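Local coordinates for protein phosphorylated carbohydrates phosphatase TM_1254 (Thermotoga maritima msb8, PDB 3KBB) that removes phosphate from sugar phosphates such as erythrose 4-phosphate and fructose 6-phosphate, using a divalent metal ion, as a hydrolase of the HAD-like superfamily, at residues A[19-22]-A[23-27]; A[60-63]-A[64-68]. All coordinates share one frame; numbering follows the deposited sequence.

How the contacts relate
Both contacts lie in the helical region inserted between strand 3-7 and strand 102-106 of the parallel sheet. This is the cap domain, as in other phosphatases of the HAD-like superfamily and in beta-phosphoglucomutase. Contact 1 comes first along the chain, inside helix 19-29. Contact 2 follows, where the loop after helix 47-57 turns into helix 64-82. Their centres are about 15 Å apart. They meet directly where V26 CG1 of contact 1 packs on F67 CE1 of contact 2, 3.6 Å away. The first turn of helix 64-82 is thereby packed against helix 19-29. Both lie away from the putative nucleophile D7; they join helices within the cap.

Contact 1 (A[19-22]-A[23-27]); sequences YFEA and YRRVA
E21 binds two arginines one turn further along the same helix, R24 and R25. R24 grips the carboxylate side-on with two nitrogens. R24 NE bonds to E21 OE1 at 2.8 Å, and R24 NH2 to E21 OE2 at 2.9 Å. The carboxylate and this guanidinium are nearly coplanar, 29° apart. R25 comes from another direction, with its plane at 78° to the carboxylate. R25 NE reaches the anti lone pair of E21 OE2 at 2.9 Å, so OE2 accepts two bonds, the one from R24 on its syn side. The bend of E21 at chi2 (56°) brings the carboxylate round to both arginines. R24 also forms a salt bridge to E28, and R25 one to E81.

The backbone follows the i to i+4 pattern of an alpha helix, as in R24 N to F20 O at 2.7 Å. R24 CB sits over one face of the F20 ring, toward its rim. Y19 turns its ring edge to the face of Y23 in an offset edge-to-face pair, with centroids 5.6 Å apart. Their hydroxyls hydrogen-bond to K75 and E47, respectively. Helix 19-29 thus lies among three others: Y23 packs on helix 47-57, V26 on helix 64-82, and F20 on helix 36-42.

Contact 2 (A[60-63]-A[64-68]); sequences IKDS and LENFK
S63 is the N-cap of helix 64-82, and its side chain closes the first turn. S63 OG accepts a bond from N66 N at 2.9 Å, in a nearly straight line (165°). The chi1 of 78° sets OG between the backbone N and the carbonyl carbon, where it can face that N-H. The S63 carbonyl O then takes F67 N at 3.0 Å and starts the helical bonding.

D62 adds a second link from the loop. N66 ND2 donates to D62 OD1 at 3.0 Å, with the acceptor close to the amide plane. The donor meets OD1 on the syn side, 28° out of the carboxylate plane. The same OD1 receives a weak bond from S63 N. OD2 hydrogen-bonds to Y30 OH. With an alanine here in place of D62, N66 ND2 and Y30 OH are likely to lose their carboxylate partner and the N66 amide to be freer to turn.

On the buried side, I60 CD1 touches F67 CE1 at 3.6 Å, the two side chains crossing at about a right angle. Both pack on M55 of helix 47-57. F67 also reaches L54, and L64 reaches P52, so the start of helix 64-82 rests against helix 47-57.

Contact 1 (A[19-22]-A[23-27])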
loop_
_atom_site.group_PDB
_atom_site.type_symbol
_atom_site.label_atom_id
_atom_site.label_comp_id
_atom_site.label_asym_id
_atom_site.label_seq_id
_atom_site.Cartn_x
_atom_site.Cartn_y
_atom_site.Cartn_z
ATOM N N TYR A 19 3.915 -12.113 -1.630
ATOM C CA TYR A 19 3.118 -12.747 -2.673
ATOM C C TYR A 19 3.721 -14.069 -3.134
ATOM O O TYR A 19 2.982 -15.002 -3.436
ATOM C CB TYR A 19 2.912 -11.801 -3.843
ATOM C CG TYR A 19 1.659 -10.991 -3.660
ATOM C CD1 TYR A 19 1.542 -10.093 -2.593
ATOM C CD2 TYR A 19 0.588 -11.133 -4.531
ATOM C CE1 TYR A 19 0.382 -9.352 -2.400
ATOM C CE2 TYR A 19 -0.592 -10.409 -4.338
ATOM C CZ TYR A 19 -0.668 -9.506 -3.276
ATOM O OH TYR A 19 -1.823 -8.789 -3.102
ATOM N N PHE A 20 5.050 -14.137 -3.203
ATOM C CA PHE A 20 5.694 -15.375 -3.631
ATOM C C PHE A 20 5.279 -16.527 -2.725
ATOM O O PHE A 20 4.770 -17.542 -3.210
ATOM C CB PHE A 20 7.221 -15.264 -3.746
ATOM C CG PHE A 20 7.871 -16.575 -4.090
ATOM C CD1 PHE A 20 7.801 -17.071 -5.397
ATOM C CD2 PHE A 20 8.481 -17.346 -3.106
ATOM C CE1 PHE A 20 8.369 -18.316 -5.721
ATOM C CE2 PHE A 20 9.044 -18.579 -3.415
ATOM C CZ PHE A 20 8.977 -19.067 -4.718
ATOM N N GLU A 21 5.459 -16.367 -1.411
ATOM C CA GLU A 21 5.066 -17.410 -0.474
ATOM C C GLU A 21 3.579 -17.803 -0.557
ATOM O O GLU A 21 3.234 -19.001 -0.520
ATOM C CB GLU A 21 5.493 -17.058 0.965
ATOM C CG GLU A 21 5.144 -18.116 1.983
ATOM C CD GLU A 21 5.715 -19.494 1.643
ATOM O OE1 GLU A 21 6.726 -19.573 0.892
ATOM O OE2 GLU A 21 5.169 -20.491 2.169
ATOM N N ALA A 22 2.699 -16.808 -0.701
ATOM C CA ALA A 22 1.262 -17.078 -0.844
ATOM C C ALA A 22 0.987 -17.941 -2.093
ATOM O O ALA A 22 0.272 -18.957 -2.010
ATOM C CB ALA A 22 0.477 -15.757 -0.942
ATOM N N TYR A 23 1.570 -17.549 -3.218
ATOM C CA TYR A 23 1.338 -18.273 -4.479
ATOM C C TYR A 23 2.061 -19.631 -4.484
ATOM O O TYR A 23 1.555 -20.613 -5.040
ATOM C CB TYR A 23 1.742 -17.450 -5.687
ATOM C CG TYR A 23 0.874 -16.233 -5.970
ATOM C CD1 TYR A 23 -0.269 -15.955 -5.209
ATOM C CD2 TYR A 23 1.172 -15.404 -7.039
ATOM C CE1 TYR A 23 -1.071 -14.815 -5.484
ATOM C CE2 TYR A 23 0.383 -14.302 -7.331
ATOM C CZ TYR A 23 -0.730 -14.016 -6.557
ATOM O OH TYR A 23 -1.457 -12.900 -6.889
ATOM N N ARG A 24 3.216 -19.679 -3.831
ATOM C CA ARG A 24 3.953 -20.948 -3.643
ATOM C C ARG A 24 3.117 -21.951 -2.843
ATOM O O ARG A 24 3.041 -23.139 -3.215
ATOM C CB ARG A 24 5.323 -20.686 -2.994
ATOM C CG ARG A 24 6.310 -21.891 -3.080
ATOM C CD ARG A 24 7.396 -21.836 -1.992
ATOM N NE ARG A 24 6.808 -21.941 -0.668
ATOM C CZ ARG A 24 6.423 -23.076 -0.096
ATOM N NH1 ARG A 24 6.629 -24.253 -0.718
ATOM N NH2 ARG A 24 5.881 -23.045 1.113
ATOM N N ARG A 25 2.484 -21.499 -1.763
ATOM C CA ARG A 25 1.572 -22.340 -0.991
ATOM C C ARG A 25 0.348 -22.826 -1.770
ATOM O O ARG A 25 -0.096 -23.975 -1.595
ATOM C CB ARG A 25 1.097 -21.612 0.261
ATOM C CG ARG A 25 2.169 -21.509 1.323
ATOM C CD ARG A 25 1.605 -20.880 2.609
ATOM N NE ARG A 25 2.647 -20.484 3.561
ATOM C CZ ARG A 25 2.411 -20.247 4.847
ATOM N NH1 ARG A 25 1.169 -20.362 5.334
ATOM N NH2 ARG A 25 3.407 -19.883 5.651
ATOM N N VAL A 26 -0.214 -21.949 -2.600
ATOM C CA VAL A 26 -1.322 -22.346 -3.461
ATOM C C VAL A 26 -0.874 -23.503 -4.349
ATOM O O VAL A 26 -1.525 -24.562 -4.355
ATOM C CB VAL A 26 -1.804 -21.198 -4.345
ATOM C CG1 VAL A 26 -2.869 -21.700 -5.347
ATOM C CG2 VAL A 26 -2.342 -20.099 -3.479
ATOM N N ALA A 27 0.246 -23.313 -5.050
ATOM C CA ALA A 27 0.762 -24.330 -5.972
ATOM C C ALA A 27 0.997 -25.620 -5.192
ATOM O O ALA A 27 0.613 -26.723 -5.643
ATOM C CB ALA A 27 2.032 -23.847 -6.594
#

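Contact 2 (A[60-63]-A[64-68])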
loop_
_atom_site.group_PDB
_atom_site.type_symbol
_atom_site.label_atom_id
_atom_site.label_comp_id
_atom_site.label_asym_id
_atom_site.label_seq_id
_atom_site.Cartn_x
_atom_site.Cartn_y
_atom_site.Cartn_z
ATOM N N ILE A 60 -2.956 -26.759 -13.246
ATOM C CA ILE A 60 -3.903 -27.083 -12.202
ATOM C C ILE A 60 -5.289 -27.308 -12.807
ATOM O O ILE A 60 -5.754 -26.516 -13.628
ATOM C CB ILE A 60 -3.934 -25.979 -11.121
ATOM C CG1 ILE A 60 -2.635 -26.049 -10.305
ATOM C CG2 ILE A 60 -5.147 -26.155 -10.215
ATOM C CD1 ILE A 60 -2.315 -24.821 -9.451
ATOM N N LYS A 61 -5.914 -28.406 -12.402
ATOM C CA LYS A 61 -7.224 -28.774 -12.922
ATOM C C LYS A 61 -8.219 -28.542 -11.798
ATOM O O LYS A 61 -8.423 -29.395 -10.939
ATOM C CB LYS A 61 -7.236 -30.229 -13.419
ATOM C CG LYS A 61 -6.090 -30.600 -14.389
ATOM C CD LYS A 61 -6.167 -29.813 -15.690
ATOM C CE LYS A 61 -4.971 -30.087 -16.615
ATOM N NZ LYS A 61 -4.766 -28.940 -17.578
ATOM N N ASP A 62 -8.779 -27.342 -11.776
ATOM C CA ASP A 62 -9.798 -26.964 -10.808
ATOM C C ASP A 62 -10.586 -25.863 -11.507
ATOM O O ASP A 62 -10.189 -25.411 -12.582
ATOM C CB ASP A 62 -9.153 -26.442 -9.517
ATOM C CG ASP A 62 -10.067 -26.574 -8.286
ATOM O OD1 ASP A 62 -11.258 -26.979 -8.409
ATOM O OD2 ASP A 62 -9.592 -26.281 -7.170
ATOM N N SER A 63 -11.713 -25.455 -10.931
ATOM C CA SER A 63 -12.437 -24.305 -11.459
ATOM C C SER A 63 -11.688 -23.039 -11.044
ATOM O O SER A 63 -10.994 -23.030 -10.009
ATOM C CB SER A 63 -13.861 -24.282 -10.899
ATOM O OG SER A 63 -13.871 -23.790 -9.563
ATOM N N LEU A 64 -11.828 -21.972 -11.828
ATOM C CA LEU A 64 -11.220 -20.690 -11.447
ATOM C C LEU A 64 -11.744 -20.192 -10.087
ATOM O O LEU A 64 -10.999 -19.610 -9.292
ATOM C CB LEU A 64 -11.402 -19.634 -12.547
ATOM C CG LEU A 64 -10.624 -18.321 -12.427
ATOM C CD1 LEU A 64 -9.122 -18.554 -12.186
ATOM C CD2 LEU A 64 -10.839 -17.453 -13.664
ATOM N N GLU A 65 -13.027 -20.436 -9.840
ATOM C CA GLU A 65 -13.684 -20.040 -8.608
ATOM C C GLU A 65 -13.011 -20.696 -7.406
ATOM O O GLU A 65 -12.702 -20.024 -6.417
ATOM C CB GLU A 65 -15.178 -20.405 -8.665
ATOM C CG GLU A 65 -15.862 -20.416 -7.318
ATOM C CD GLU A 65 -17.382 -20.499 -7.401
ATOM O OE1 GLU A 65 -17.922 -20.773 -8.492
ATOM O OE2 GLU A 65 -18.031 -20.300 -6.354
ATOM N N ASN A 66 -12.795 -22.006 -7.504
ATOM C CA ASN A 66 -12.110 -22.764 -6.463
ATOM C C ASN A 66 -10.662 -22.303 -6.285
ATOM O O ASN A 66 -10.179 -22.167 -5.152
ATOM C CB ASN A 66 -12.164 -24.258 -6.770
ATOM C CG ASN A 66 -13.483 -24.905 -6.351
ATOM O OD1 ASN A 66 -14.248 -24.345 -5.550
ATOM N ND2 ASN A 66 -13.745 -26.101 -6.881
ATOM N N PHE A 67 -9.986 -22.053 -7.404
ATOM C CA PHE A 67 -8.597 -21.584 -7.380
ATOM C C PHE A 67 -8.482 -20.248 -6.653
ATOM O O PHE A 67 -7.652 -20.098 -5.749
ATOM C CB PHE A 67 -8.044 -21.472 -8.797
ATOM C CG PHE A 67 -6.562 -21.177 -8.850
ATOM C CD1 PHE A 67 -5.631 -22.185 -8.591
ATOM C CD2 PHE A 67 -6.102 -19.902 -9.161
ATOM C CE1 PHE A 67 -4.262 -21.917 -8.642
ATOM C CE2 PHE A 67 -4.735 -19.617 -9.215
ATOM C CZ PHE A 67 -3.807 -20.627 -8.950
ATOM N N LYS A 68 -9.330 -19.290 -7.046
ATOM C CA LYS A 68 -9.348 -17.947 -6.444
ATOM C C LYS A 68 -9.587 -18.006 -4.951
ATOM O O LYS A 68 -9.010 -17.231 -4.197
ATOM C CB LYS A 68 -10.401 -17.061 -7.111
ATOM C CG LYS A 68 -9.966 -16.520 -8.457
ATOM C CD LYS A 68 -10.953 -15.483 -9.006
ATOM C CE LYS A 68 -12.111 -16.146 -9.738
ATOM N NZ LYS A 68 -13.002 -15.168 -10.448
#